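Local coordinates for putative regulatory protein SCO4313 (Streptomyces coelicolor, PDB 2OI8) that probably binds cis-regulatory DNA through a helix-turn-helix of the TetR family and so acts as a transcription factor, at the interface of chains A and B. Residues are numbered along the deposited sequence; one frame, centred on the assembly and turned at random. Chains: chain A/B, Putative regulatory protein SCO4313.

Contact 1: the interface of chains A and B. Residues chain A 152, 174, 178; chain B 205, 208-209.
A:Phe152 of helix 151-158, with A:His174 and A:Ser178 one turn apart on helix 170-191, meets B:Leu205, B:Ala208 and B:Glu209 of helix 202-213, and all six have regular helical backbones, so this is packing of helix against helix. The ring of A:Phe152 lies with one face toward the B:Leu205 backbone. Its CE1 is 3.5 Å from the amide N of that residue, which sits above the ring plane but toward the rim. The far corner of the ring reaches the leucine side chain, with CZ of A:Phe152 3.6 Å from CB of B:Leu205. With CG anti to the backbone N (chi1 -172°), the phenyl group is set beside its own carbonyl and can cover the start of the partner helix. A broad, flat side chain suits this place, because it covers backbone and side chain together.

B:Ala208 is small enough to let the helices come close. Its methyl CB meets the imidazole of A:His174, whose flat ring offers it carbon surface, at 3.7 Å from NE2, and lies 3.9 Å from CB of A:Phe152. Within chain A, CD2 of A:Phe152 stands over the centre of the histidine ring, while ND1 of that histidine lies in the plane of the phenyl ring at its edge. Each ring probably helps to limit the rotation of the other.

At the polar end, the A:Ser178 hydroxyl donates to the carboxylate oxygen OE2 of B:Glu209. The modelled OG to OE2 distance of 2.4 Å is very short and its exact value is doubtful. The short serine keeps its hydroxyl close to its helix, and the longer glutamate spans the gap, a bend at chi2 (-66°) curling it toward the serine. The apolar packing, probably aided by the serine-glutamate bond, helps join the two subunits, probably in the dimer expected of a TetR-family regulator.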
# COMPACT_ATOMS: atom_id res chain seq x y z
N PHE A 152 7.72 -3.94 -22.87
CA PHE A 152 6.62 -4.48 -22.05
C PHE A 152 5.37 -4.79 -22.86
O PHE A 152 4.73 -5.84 -22.64
CB PHE A 152 6.30 -3.55 -20.87
CG PHE A 152 5.32 -4.14 -19.88
CD1 PHE A 152 5.49 -5.44 -19.37
CD2 PHE A 152 4.23 -3.38 -19.43
CE1 PHE A 152 4.58 -5.97 -18.43
CE2 PHE A 152 3.31 -3.90 -18.48
CZ PHE A 152 3.49 -5.20 -17.99
N HIS A 174 -0.79 -1.53 -21.46
CA HIS A 174 0.38 -1.00 -20.76
C HIS A 174 0.05 0.34 -20.09
O HIS A 174 0.32 0.53 -18.89
CB HIS A 174 1.52 -0.82 -21.76
CG HIS A 174 2.80 -0.35 -21.14
ND1 HIS A 174 2.88 0.09 -19.84
CD2 HIS A 174 4.03 -0.20 -21.67
CE1 HIS A 174 4.12 0.48 -19.58
NE2 HIS A 174 4.83 0.32 -20.68
N SER A 178 -0.11 1.21 -16.02
CA SER A 178 0.61 2.41 -15.54
C SER A 178 -0.25 3.43 -14.80
O SER A 178 0.20 4.04 -13.82
CB SER A 178 1.29 3.12 -16.71
OG SER A 178 2.55 2.54 -16.98
N LEU B 205 6.68 -4.97 -15.85
CA LEU B 205 5.96 -3.72 -15.51
C LEU B 205 6.85 -2.75 -14.71
O LEU B 205 6.96 -1.57 -15.07
CB LEU B 205 4.64 -3.99 -14.77
CG LEU B 205 4.00 -2.72 -14.19
CD1 LEU B 205 3.67 -1.66 -15.25
CD2 LEU B 205 2.78 -3.04 -13.34
N ALA B 208 9.43 -1.38 -16.93
CA ALA B 208 8.83 -0.40 -17.83
C ALA B 208 8.67 0.94 -17.10
O ALA B 208 9.12 1.98 -17.61
CB ALA B 208 7.51 -0.89 -18.35
N GLU B 209 8.08 0.92 -15.91
CA GLU B 209 7.85 2.15 -15.15
C GLU B 209 9.13 2.88 -14.81
O GLU B 209 9.18 4.10 -14.85
CB GLU B 209 7.04 1.86 -13.88
CG GLU B 209 5.57 1.66 -14.15
CD GLU B 209 4.91 2.93 -14.65
OE1 GLU B 209 4.62 3.81 -13.82
OE2 GLU B 209 4.67 3.05 -15.87

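Contact 2: the interface of chains A and B. Residues chain A 132, 152, 156, 162, 177, 180; chain B 195, 198, 200, 205.
B:Phe200 lies at the apolar centre, its ring touching A:Leu177, A:Phe152 and A:Trp162. The branched end of A:Leu177 comes from the opposite direction: CD1 stands over one face of the phenyl ring, toward its rim, while CD2 reaches past the edge, 3.8 Å from CE2 of B:Phe200. A branched side chain can so serve both face and edge. B:Phe200 holds CG between its backbone N and carbonyl carbon (chi1 69°), a cramped arrangement that turns the ring from its loop toward chain A.

Against A:Phe152 the two aromatic groups do not stack. CD1 of B:Phe200 lies in the plane of the other ring, at its edge, 3.8 Å from CZ of A:Phe152. One face of A:Phe152 receives CD1 of A:Leu156 from its own chain, and the opposite face turns to the B:Leu205 backbone, so the ring is sandwiched between the subunits.

Farther out, B:Met198, a selenomethionine, buries more surface than any other residue of the patch. Its extended, flexible chain can follow an uneven surface, and its SE is 3.8 Å from CE of A:Met132, another selenomethionine; that contact is uncertain because A:Met132 is poorly ordered. A:Trp180 and B:Phe195 approach loosely at the same outer margin, where CD1 of A:Trp180 is 4.4 Å from CE1 of B:Phe195.

Toward the polar rim, the pyrrole part of the A:Trp162 indole lies beside the backbone carbonyl of B:Met198, though the pair is not placed as a hydrogen bond. The same side of the indole serves the apolar centre, as its NE1 is 3.8 Å from CD2 of B:Phe200. A broad indole suits this border by offering mainly apolar surface. In the fold, the loop between helices 170-191 and 202-213 of chain B, with the first turn of helix 202-213, packs on helices 129-139, 151-158 and 170-191 of chain A and on the loop that bears A:Trp162.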
# COMPACT_ATOMS: atom_id res chain seq x y z
N MSE A 132 -10.84 -2.78 -13.82
CA MSE A 132 -9.77 -2.66 -14.81
C MSE A 132 -10.20 -2.66 -16.28
O MSE A 132 -9.52 -2.08 -17.12
CB MSE A 132 -8.68 -3.70 -14.54
CG MSE A 132 -7.54 -3.11 -13.71
SE MSE A 132 -6.13 -2.38 -14.87
CE MSE A 132 -5.28 -4.07 -15.30
N PHE A 152 7.72 -3.94 -22.87
CA PHE A 152 6.62 -4.48 -22.05
C PHE A 152 5.37 -4.79 -22.86
O PHE A 152 4.73 -5.84 -22.64
CB PHE A 152 6.30 -3.55 -20.87
CG PHE A 152 5.32 -4.14 -19.88
CD1 PHE A 152 5.49 -5.44 -19.37
CD2 PHE A 152 4.23 -3.38 -19.43
CE1 PHE A 152 4.58 -5.97 -18.43
CE2 PHE A 152 3.31 -3.90 -18.48
CZ PHE A 152 3.49 -5.20 -17.99
N LEU A 156 3.04 -8.14 -23.33
CA LEU A 156 1.60 -8.09 -23.08
C LEU A 156 0.74 -8.73 -24.17
O LEU A 156 -0.42 -9.09 -23.92
CB LEU A 156 1.16 -6.64 -22.87
CG LEU A 156 1.01 -6.06 -21.46
CD1 LEU A 156 1.93 -6.72 -20.46
CD2 LEU A 156 1.22 -4.56 -21.47
N TRP A 162 -6.38 -11.23 -19.04
CA TRP A 162 -7.17 -10.34 -18.19
C TRP A 162 -7.81 -9.17 -18.98
O TRP A 162 -7.88 -8.05 -18.47
CB TRP A 162 -6.26 -9.76 -17.10
CG TRP A 162 -5.02 -9.12 -17.66
CD1 TRP A 162 -3.89 -9.76 -18.04
CD2 TRP A 162 -4.82 -7.73 -17.95
NE1 TRP A 162 -2.97 -8.86 -18.54
CE2 TRP A 162 -3.52 -7.61 -18.50
CE3 TRP A 162 -5.60 -6.58 -17.81
CZ2 TRP A 162 -2.98 -6.38 -18.89
CZ3 TRP A 162 -5.06 -5.35 -18.21
CH2 TRP A 162 -3.77 -5.27 -18.74
N LEU A 177 -2.28 -0.31 -17.00
CA LEU A 177 -1.50 -0.81 -15.87
C LEU A 177 -0.70 0.32 -15.21
O LEU A 177 -0.64 0.39 -14.01
CB LEU A 177 -0.59 -1.96 -16.33
CG LEU A 177 -1.30 -3.22 -16.83
CD1 LEU A 177 -0.32 -4.19 -17.38
CD2 LEU A 177 -2.09 -3.87 -15.71
N TRP A 180 -3.04 2.57 -13.23
CA TRP A 180 -3.35 1.84 -12.01
C TRP A 180 -2.21 1.99 -10.98
O TRP A 180 -2.44 2.38 -9.83
CB TRP A 180 -3.54 0.37 -12.37
CG TRP A 180 -4.29 -0.45 -11.38
CD1 TRP A 180 -3.87 -1.61 -10.81
CD2 TRP A 180 -5.59 -0.18 -10.87
NE1 TRP A 180 -4.83 -2.09 -9.96
CE2 TRP A 180 -5.89 -1.23 -9.97
CE3 TRP A 180 -6.53 0.84 -11.07
CZ2 TRP A 180 -7.12 -1.30 -9.28
CZ3 TRP A 180 -7.75 0.77 -10.36
CH2 TRP A 180 -8.02 -0.29 -9.48
N PHE B 195 -1.74 -8.54 -8.67
CA PHE B 195 -1.39 -8.99 -10.02
C PHE B 195 -1.41 -10.53 -10.08
O PHE B 195 -1.05 -11.13 -11.09
CB PHE B 195 -0.01 -8.46 -10.43
CG PHE B 195 0.11 -6.94 -10.46
CD1 PHE B 195 -0.87 -6.15 -11.05
CD2 PHE B 195 1.23 -6.32 -9.92
CE1 PHE B 195 -0.75 -4.74 -11.09
CE2 PHE B 195 1.37 -4.91 -9.96
CZ PHE B 195 0.37 -4.13 -10.56
N MSE B 198 -3.34 -12.13 -12.92
CA MSE B 198 -3.27 -11.27 -14.09
C MSE B 198 -2.24 -11.76 -15.09
O MSE B 198 -2.17 -11.25 -16.20
CB MSE B 198 -3.06 -9.81 -13.72
CG MSE B 198 -4.35 -9.09 -13.36
SE MSE B 198 -4.15 -7.13 -13.30
CE MSE B 198 -5.68 -6.72 -12.09
N PHE B 200 0.61 -11.59 -16.29
CA PHE B 200 1.78 -10.93 -16.84
C PHE B 200 2.89 -10.90 -15.78
O PHE B 200 2.69 -11.33 -14.64
CB PHE B 200 1.46 -9.53 -17.38
CG PHE B 200 1.10 -8.52 -16.31
CD1 PHE B 200 2.10 -7.80 -15.65
CD2 PHE B 200 -0.23 -8.26 -16.00
CE1 PHE B 200 1.76 -6.87 -14.67
CE2 PHE B 200 -0.56 -7.32 -15.03
CZ PHE B 200 0.43 -6.63 -14.37
N LEU B 205 6.68 -4.97 -15.85
CA LEU B 205 5.96 -3.72 -15.51
C LEU B 205 6.85 -2.75 -14.71
O LEU B 205 6.96 -1.57 -15.07
CB LEU B 205 4.64 -3.99 -14.77
CG LEU B 205 4.00 -2.72 -14.19
CD1 LEU B 205 3.67 -1.66 -15.25
CD2 LEU B 205 2.78 -3.04 -13.34

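Contacts 1 and 2 adjoin, with the centres of their C-alpha atoms about 8 Å apart, and share A:Phe152 and B:Leu205. On chain A both draw on helices 151-158 and 170-191. On chain B contact 1 uses helix 202-213, whereas contact 2 reaches back into the loop that leads to it, so the two together form one continuous surface. The two-fold axis repeats each contact with the chains exchanged. Such paired packing of C-terminal helices is how TetR-family proteins commonly dimerise, which would set two DNA-binding motifs in a fixed relation; the structure alone does not show DNA binding.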